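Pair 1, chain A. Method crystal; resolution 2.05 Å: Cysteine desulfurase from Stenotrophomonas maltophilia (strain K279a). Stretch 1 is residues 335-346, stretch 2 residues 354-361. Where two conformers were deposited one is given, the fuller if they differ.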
# COMPACT_ATOMS: atom_id res chain seq x y z
N GLU A 335 21.61 28.79 -17.19
CA GLU A 335 21.04 28.91 -18.52
C GLU A 335 19.58 29.32 -18.48
O GLU A 335 19.11 30.05 -19.36
CB GLU A 335 21.21 27.60 -19.29
CG GLU A 335 22.64 27.05 -19.31
CD GLU A 335 23.61 27.97 -20.03
OE1 GLU A 335 24.68 28.29 -19.46
OE2 GLU A 335 23.30 28.37 -21.17
N LEU A 336 18.82 28.87 -17.47
CA LEU A 336 17.42 29.28 -17.39
C LEU A 336 17.29 30.78 -17.18
O LEU A 336 16.43 31.43 -17.79
CB LEU A 336 16.69 28.52 -16.29
CG LEU A 336 15.18 28.37 -16.51
CD1 LEU A 336 14.87 27.41 -17.66
CD2 LEU A 336 14.48 27.93 -15.23
N ARG A 337 18.13 31.35 -16.31
CA ARG A 337 18.05 32.78 -16.02
C ARG A 337 18.40 33.66 -17.22
O ARG A 337 18.14 34.86 -17.18
CB ARG A 337 18.95 33.13 -14.83
CG ARG A 337 18.43 32.64 -13.49
CD ARG A 337 19.17 33.26 -12.32
NE ARG A 337 18.63 32.84 -11.03
CZ ARG A 337 17.52 33.33 -10.48
NH1 ARG A 337 16.82 34.27 -11.11
NH2 ARG A 337 17.10 32.89 -9.29
N ARG A 338 18.98 33.08 -18.27
CA ARG A 338 19.19 33.80 -19.52
C ARG A 338 17.91 33.98 -20.32
O ARG A 338 17.90 34.76 -21.28
CB ARG A 338 20.24 33.08 -20.38
CG ARG A 338 21.55 32.76 -19.67
CD ARG A 338 22.59 32.15 -20.61
NE ARG A 338 23.70 31.53 -19.89
CZ ARG A 338 24.75 32.20 -19.41
NH1 ARG A 338 24.85 33.51 -19.56
NH2 ARG A 338 25.71 31.54 -18.76
N VAL A 339 16.83 33.29 -19.96
CA VAL A 339 15.57 33.41 -20.68
C VAL A 339 14.90 34.72 -20.31
O VAL A 339 14.75 35.04 -19.12
CB VAL A 339 14.66 32.20 -20.39
CG1 VAL A 339 13.26 32.43 -20.95
CG2 VAL A 339 15.28 30.94 -20.99
N ASP A 340 14.51 35.49 -21.31
CA ASP A 340 13.94 36.80 -21.05
C ASP A 340 12.52 36.68 -20.52
O ASP A 340 11.72 35.89 -21.03
CB ASP A 340 13.97 37.64 -22.33
CG ASP A 340 13.54 39.07 -22.10
OD1 ASP A 340 14.09 39.71 -21.17
OD2 ASP A 340 12.66 39.55 -22.84
N GLY A 341 12.21 37.46 -19.49
CA GLY A 341 10.91 37.40 -18.86
C GLY A 341 10.68 36.19 -18.00
O GLY A 341 9.52 35.91 -17.64
N LEU A 342 11.73 35.45 -17.64
CA LEU A 342 11.58 34.23 -16.86
C LEU A 342 11.75 34.53 -15.38
O LEU A 342 12.69 35.24 -14.98
CB LEU A 342 12.60 33.18 -17.30
CG LEU A 342 12.46 31.82 -16.61
CD1 LEU A 342 12.58 30.68 -17.61
CD2 LEU A 342 13.51 31.67 -15.51
N ARG A 343 10.85 33.98 -14.57
CA ARG A 343 10.82 34.19 -13.13
C ARG A 343 10.88 32.83 -12.45
O ARG A 343 10.05 31.96 -12.72
CB ARG A 343 9.55 34.95 -12.75
CG ARG A 343 9.04 34.75 -11.35
CD ARG A 343 8.22 35.96 -10.96
NE ARG A 343 7.43 35.83 -9.74
CZ ARG A 343 7.91 35.60 -8.53
NH1 ARG A 343 9.21 35.39 -8.34
NH2 ARG A 343 7.09 35.54 -7.49
N ILE A 344 11.88 32.64 -11.60
CA ILE A 344 12.05 31.41 -10.84
C ILE A 344 11.42 31.60 -9.47
O ILE A 344 11.76 32.53 -8.74
CB ILE A 344 13.54 31.04 -10.70
CG1 ILE A 344 14.11 30.63 -12.06
CG2 ILE A 344 13.71 29.92 -9.69
CD1 ILE A 344 15.63 30.52 -12.09
N ILE A 345 10.49 30.72 -9.12
CA ILE A 345 9.79 30.79 -7.84
C ILE A 345 10.49 29.80 -6.91
O ILE A 345 10.26 28.59 -6.97
CB ILE A 345 8.30 30.50 -8.00
CG1 ILE A 345 7.64 31.68 -8.72
CG2 ILE A 345 7.64 30.28 -6.65
CD1 ILE A 345 6.32 31.36 -9.34
N GLY A 346 11.36 30.33 -6.05
CA GLY A 346 12.13 29.51 -5.15
C GLY A 346 13.61 29.64 -5.41
O GLY A 346 14.18 28.88 -6.21
N VAL A 354 15.33 21.29 -8.08
CA VAL A 354 13.94 21.49 -8.47
C VAL A 354 13.77 22.96 -8.81
O VAL A 354 14.13 23.83 -8.01
CB VAL A 354 12.97 21.05 -7.35
CG1 VAL A 354 11.54 21.41 -7.70
CG2 VAL A 354 13.12 19.56 -7.08
N VAL A 355 13.22 23.24 -9.99
CA VAL A 355 13.06 24.62 -10.47
C VAL A 355 11.62 24.80 -10.94
O VAL A 355 11.22 24.23 -11.96
CB VAL A 355 14.04 24.96 -11.60
CG1 VAL A 355 13.75 26.35 -12.12
CG2 VAL A 355 15.48 24.83 -11.13
N SER A 356 10.84 25.58 -10.20
CA SER A 356 9.52 26.00 -10.64
C SER A 356 9.64 27.42 -11.19
O SER A 356 10.26 28.28 -10.56
CB SER A 356 8.52 25.96 -9.48
OG SER A 356 8.25 24.63 -9.06
N PHE A 357 9.05 27.66 -12.36
CA PHE A 357 9.26 28.95 -13.03
C PHE A 357 8.03 29.35 -13.82
O PHE A 357 7.17 28.53 -14.15
CB PHE A 357 10.48 28.92 -13.96
CG PHE A 357 10.33 27.98 -15.13
CD1 PHE A 357 10.66 26.64 -15.01
CD2 PHE A 357 9.87 28.44 -16.35
CE1 PHE A 357 10.52 25.78 -16.08
CE2 PHE A 357 9.73 27.58 -17.43
CZ PHE A 357 10.05 26.25 -17.29
N LEU A 358 7.96 30.65 -14.11
CA LEU A 358 6.95 31.23 -14.98
C LEU A 358 7.64 32.05 -16.05
O LEU A 358 8.80 32.45 -15.89
CB LEU A 358 5.96 32.11 -14.21
CG LEU A 358 4.88 31.44 -13.36
CD1 LEU A 358 3.99 32.50 -12.75
CD2 LEU A 358 4.06 30.49 -14.22
N ILE A 359 6.93 32.32 -17.14
CA ILE A 359 7.42 33.20 -18.19
C ILE A 359 6.30 34.15 -18.59
O ILE A 359 5.14 33.74 -18.72
CB ILE A 359 7.94 32.41 -19.41
CG1 ILE A 359 9.06 31.45 -18.99
CG2 ILE A 359 8.46 33.35 -20.48
CD1 ILE A 359 9.49 30.47 -20.05
N ASP A 360 6.64 35.43 -18.77
CA ASP A 360 5.67 36.44 -19.18
C ASP A 360 5.08 36.12 -20.55
O ASP A 360 5.81 35.93 -21.53
CB ASP A 360 6.32 37.82 -19.22
CG ASP A 360 6.11 38.60 -17.94
OD1 ASP A 360 5.07 38.41 -17.27
OD2 ASP A 360 6.99 39.42 -17.60
N GLY A 361 3.75 36.08 -20.63
CA GLY A 361 3.07 35.77 -21.86
C GLY A 361 2.84 34.29 -22.10
O GLY A 361 2.18 33.94 -23.09
O HOH W 1 12.30 26.50 -7.82

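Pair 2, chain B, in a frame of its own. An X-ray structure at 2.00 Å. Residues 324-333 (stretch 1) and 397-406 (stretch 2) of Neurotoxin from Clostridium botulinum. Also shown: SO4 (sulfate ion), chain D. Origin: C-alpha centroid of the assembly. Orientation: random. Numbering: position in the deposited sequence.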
# COMPACT_ATOMS: atom_id res chain seq x y z
N ASN B 324 3.70 23.06 -31.17
CA ASN B 324 2.78 23.21 -30.05
C ASN B 324 1.97 21.92 -29.88
O ASN B 324 1.39 21.41 -30.84
CB ASN B 324 1.82 24.38 -30.30
CG ASN B 324 1.04 24.76 -29.06
OD1 ASN B 324 0.40 23.92 -28.43
ND2 ASN B 324 1.09 26.04 -28.70
N LEU B 325 1.93 21.38 -28.67
CA LEU B 325 1.20 20.14 -28.41
C LEU B 325 -0.29 20.36 -28.17
O LEU B 325 -1.08 19.43 -28.30
CB LEU B 325 1.81 19.40 -27.22
CG LEU B 325 3.31 19.05 -27.28
CD1 LEU B 325 3.70 18.28 -26.03
CD2 LEU B 325 3.60 18.23 -28.53
N GLY B 326 -0.66 21.58 -27.80
CA GLY B 326 -2.05 21.88 -27.54
C GLY B 326 -2.20 23.05 -26.60
O GLY B 326 -1.25 23.46 -25.93
N THR B 327 -3.41 23.60 -26.54
CA THR B 327 -3.70 24.74 -25.67
C THR B 327 -3.45 24.40 -24.21
O THR B 327 -3.94 23.40 -23.71
CB THR B 327 -5.17 25.21 -25.82
OG1 THR B 327 -5.45 25.48 -27.20
CG2 THR B 327 -5.41 26.48 -25.01
N ASP B 328 -2.68 25.25 -23.54
CA ASP B 328 -2.36 25.07 -22.13
C ASP B 328 -1.60 23.79 -21.80
O ASP B 328 -1.64 23.31 -20.66
CB ASP B 328 -3.64 25.11 -21.28
CG ASP B 328 -4.36 26.44 -21.39
OD1 ASP B 328 -3.73 27.48 -21.09
OD2 ASP B 328 -5.55 26.43 -21.77
N LEU B 329 -0.90 23.23 -22.78
CA LEU B 329 -0.12 22.02 -22.54
C LEU B 329 1.37 22.28 -22.71
O LEU B 329 1.79 22.90 -23.68
CB LEU B 329 -0.56 20.91 -23.49
CG LEU B 329 -1.98 20.37 -23.28
CD1 LEU B 329 -2.35 19.45 -24.44
CD2 LEU B 329 -2.06 19.62 -21.95
N VAL B 330 2.16 21.82 -21.76
CA VAL B 330 3.61 22.00 -21.84
C VAL B 330 4.24 20.67 -21.42
O VAL B 330 3.96 20.14 -20.35
CB VAL B 330 4.08 23.17 -20.93
CG1 VAL B 330 3.60 22.96 -19.50
CG2 VAL B 330 5.60 23.28 -20.97
N PRO B 331 5.09 20.10 -22.29
CA PRO B 331 5.72 18.83 -21.93
C PRO B 331 6.75 18.95 -20.82
O PRO B 331 7.35 20.00 -20.63
CB PRO B 331 6.37 18.40 -23.24
CG PRO B 331 6.85 19.71 -23.78
CD PRO B 331 5.66 20.63 -23.54
N LEU B 332 6.93 17.85 -20.10
CA LEU B 332 7.90 17.78 -19.03
C LEU B 332 9.07 16.92 -19.53
O LEU B 332 8.85 15.82 -20.05
CB LEU B 332 7.28 17.12 -17.80
CG LEU B 332 8.19 17.17 -16.57
CD1 LEU B 332 8.29 18.62 -16.09
CD2 LEU B 332 7.64 16.27 -15.48
N GLY B 333 10.29 17.43 -19.39
CA GLY B 333 11.45 16.69 -19.85
C GLY B 333 12.55 16.57 -18.82
O GLY B 333 12.34 16.86 -17.65
N LEU B 397 4.47 9.05 -25.78
CA LEU B 397 3.65 9.06 -24.57
C LEU B 397 4.56 9.84 -23.63
O LEU B 397 5.67 9.39 -23.31
CB LEU B 397 3.42 7.64 -24.06
CG LEU B 397 2.60 7.49 -22.78
CD1 LEU B 397 1.22 8.14 -22.95
CD2 LEU B 397 2.46 6.01 -22.45
N ILE B 398 4.09 11.00 -23.19
CA ILE B 398 4.91 11.85 -22.34
C ILE B 398 4.22 12.46 -21.14
O ILE B 398 2.99 12.55 -21.08
CB ILE B 398 5.43 13.06 -23.14
CG1 ILE B 398 4.23 13.91 -23.61
CG2 ILE B 398 6.25 12.60 -24.35
CD1 ILE B 398 4.59 15.33 -24.00
N PRO B 399 5.01 12.87 -20.14
CA PRO B 399 4.44 13.49 -18.95
C PRO B 399 4.16 14.91 -19.48
O PRO B 399 5.00 15.47 -20.18
CB PRO B 399 5.59 13.43 -17.94
CG PRO B 399 6.80 13.53 -18.81
CD PRO B 399 6.46 12.68 -20.00
N VAL B 400 3.00 15.46 -19.16
CA VAL B 400 2.62 16.77 -19.67
C VAL B 400 1.88 17.57 -18.60
O VAL B 400 1.15 17.01 -17.79
CB VAL B 400 1.71 16.62 -20.92
CG1 VAL B 400 0.42 15.91 -20.54
CG2 VAL B 400 1.42 17.96 -21.56
N ILE B 401 2.07 18.88 -18.61
CA ILE B 401 1.40 19.74 -17.64
C ILE B 401 0.28 20.54 -18.31
O ILE B 401 0.48 21.10 -19.39
CB ILE B 401 2.40 20.73 -17.00
CG1 ILE B 401 3.51 19.96 -16.28
CG2 ILE B 401 1.68 21.64 -16.00
CD1 ILE B 401 4.61 20.83 -15.73
N LYS B 402 -0.90 20.55 -17.70
CA LYS B 402 -2.02 21.33 -18.21
C LYS B 402 -1.97 22.59 -17.35
O LYS B 402 -2.21 22.54 -16.15
CB LYS B 402 -3.35 20.58 -18.00
CG LYS B 402 -4.58 21.36 -18.46
CD LYS B 402 -4.54 21.63 -19.96
CE LYS B 402 -5.70 22.52 -20.39
NZ LYS B 402 -7.02 21.91 -20.08
N ILE B 403 -1.65 23.71 -17.98
CA ILE B 403 -1.49 24.96 -17.25
C ILE B 403 -2.63 25.59 -16.45
O ILE B 403 -2.88 25.20 -15.32
CB ILE B 403 -0.85 26.02 -18.18
CG1 ILE B 403 0.51 25.51 -18.63
CG2 ILE B 403 -0.66 27.35 -17.46
CD1 ILE B 403 1.42 25.12 -17.48
N GLU B 404 -3.32 26.56 -17.02
CA GLU B 404 -4.35 27.27 -16.27
C GLU B 404 -5.69 26.58 -16.05
O GLU B 404 -6.26 26.66 -14.95
CB GLU B 404 -4.60 28.62 -16.93
CG GLU B 404 -5.49 29.54 -16.13
CD GLU B 404 -5.81 30.80 -16.88
OE1 GLU B 404 -4.87 31.42 -17.43
OE2 GLU B 404 -7.01 31.18 -16.93
N HIS B 405 -6.21 25.92 -17.07
CA HIS B 405 -7.51 25.27 -16.94
C HIS B 405 -7.39 23.76 -16.85
O HIS B 405 -7.20 23.08 -17.85
CB HIS B 405 -8.39 25.68 -18.13
CG HIS B 405 -8.47 27.16 -18.33
ND1 HIS B 405 -7.51 27.87 -19.02
CD2 HIS B 405 -9.37 28.07 -17.89
CE1 HIS B 405 -7.81 29.16 -18.99
NE2 HIS B 405 -8.93 29.31 -18.31
N TYR B 406 -7.53 23.24 -15.63
CA TYR B 406 -7.43 21.80 -15.40
C TYR B 406 -8.41 21.27 -14.36
O TYR B 406 -8.13 20.28 -13.68
CB TYR B 406 -5.99 21.45 -14.99
CG TYR B 406 -5.50 22.17 -13.75
CD1 TYR B 406 -5.75 21.66 -12.48
CD2 TYR B 406 -4.77 23.36 -13.86
CE1 TYR B 406 -5.29 22.32 -11.33
CE2 TYR B 406 -4.31 24.03 -12.72
CZ TYR B 406 -4.58 23.50 -11.46
OH TYR B 406 -4.12 24.15 -10.34
S SO4 D . -1.05 27.75 -25.94
O1 SO4 D . -1.40 27.13 -27.23
O2 SO4 D . 0.23 28.47 -26.07
O3 SO4 D . -0.91 26.70 -24.88
O4 SO4 D . -2.13 28.67 -25.55

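Pair 1 and pair 2 share one arrangement: a type II turn leads into a strand that pairs antiparallel with a second strand. Over 14 central residues the backbones superpose with an RMSD of 0.9 Å. The strand directions differ by 144° in pair 1 and 135° in pair 2.

Four matched backbone hydrogen bonds set the register. Asp A360 N donates to Gly A341 O (3.1 Å), and Ile B403 N to Asp B328 O (2.7 Å). Arg A343 N donates to Leu A358 O (2.9 Å) and Leu A358 N to Arg A343 O (2.8 Å). Val B330 N donates to Ile B401 O (3.0 Å) and Ile B401 N to Val B330 O (2.9 Å). At the far end Ile A345 N reaches Ser A356 O (2.8 Å), and Leu B332 N reaches Pro B399 O (3.1 Å). Pro B331, which matches Ile A344, has no N-H to donate. The ladder does not need one there, because Pro B331 and Val B400 form a non-hydrogen-bonded pair.

Leu A342 and Leu B329 match, with the same residue type but different neighbours. Leu A342 CD1 packs on Phe A357 CD2 (3.7 Å) and Ile A359 CG1 (3.9 Å). Leu B329 CD2 meets Val B400 CG2 (3.9 Å) and the aliphatic Lys B402 CD (3.8 Å). Thus Val B400 stands where pair 1 has a phenyl ring, and a lysine chain replaces Ile A359.

On the same face, Ile A344 CG1 lies 4.3 Å from Val A355 CG1. At the matched positions Pro B331 CB lies closer to Ile B398 CD1, at 3.6 Å. The longer isoleucine reaches the compact proline ring. Leu B325 CD1 also touches Ile B398 CD1 (3.7 Å), whereas its match, Arg A337, is out of reach of the second stretch. In pair 1 Leu A336, which has no match in pair 2, packs its CD2 3.6 Å from Val A355 CG1.

The other face carries Arg A343 and Leu A358, matched by Val B330 and Ile B401. The end of Arg A343 leads away. Val B330 stays close, with CG1 3.6 Å from Ile B401 CB and 3.7 Å from Ile B403 CD1. Ile A345 CD1 packs on Leu A358 CG (4.3 Å). Its match Leu B332 sets CD1 4.3 Å from Ile B401 CD1 and CB 3.8 Å from Pro B399 CG.

Gly A341 and Asp B328 both have positive phi. Asp B328 adds a side chain there, and its CB lies 3.4 Å from Lys B402 CE.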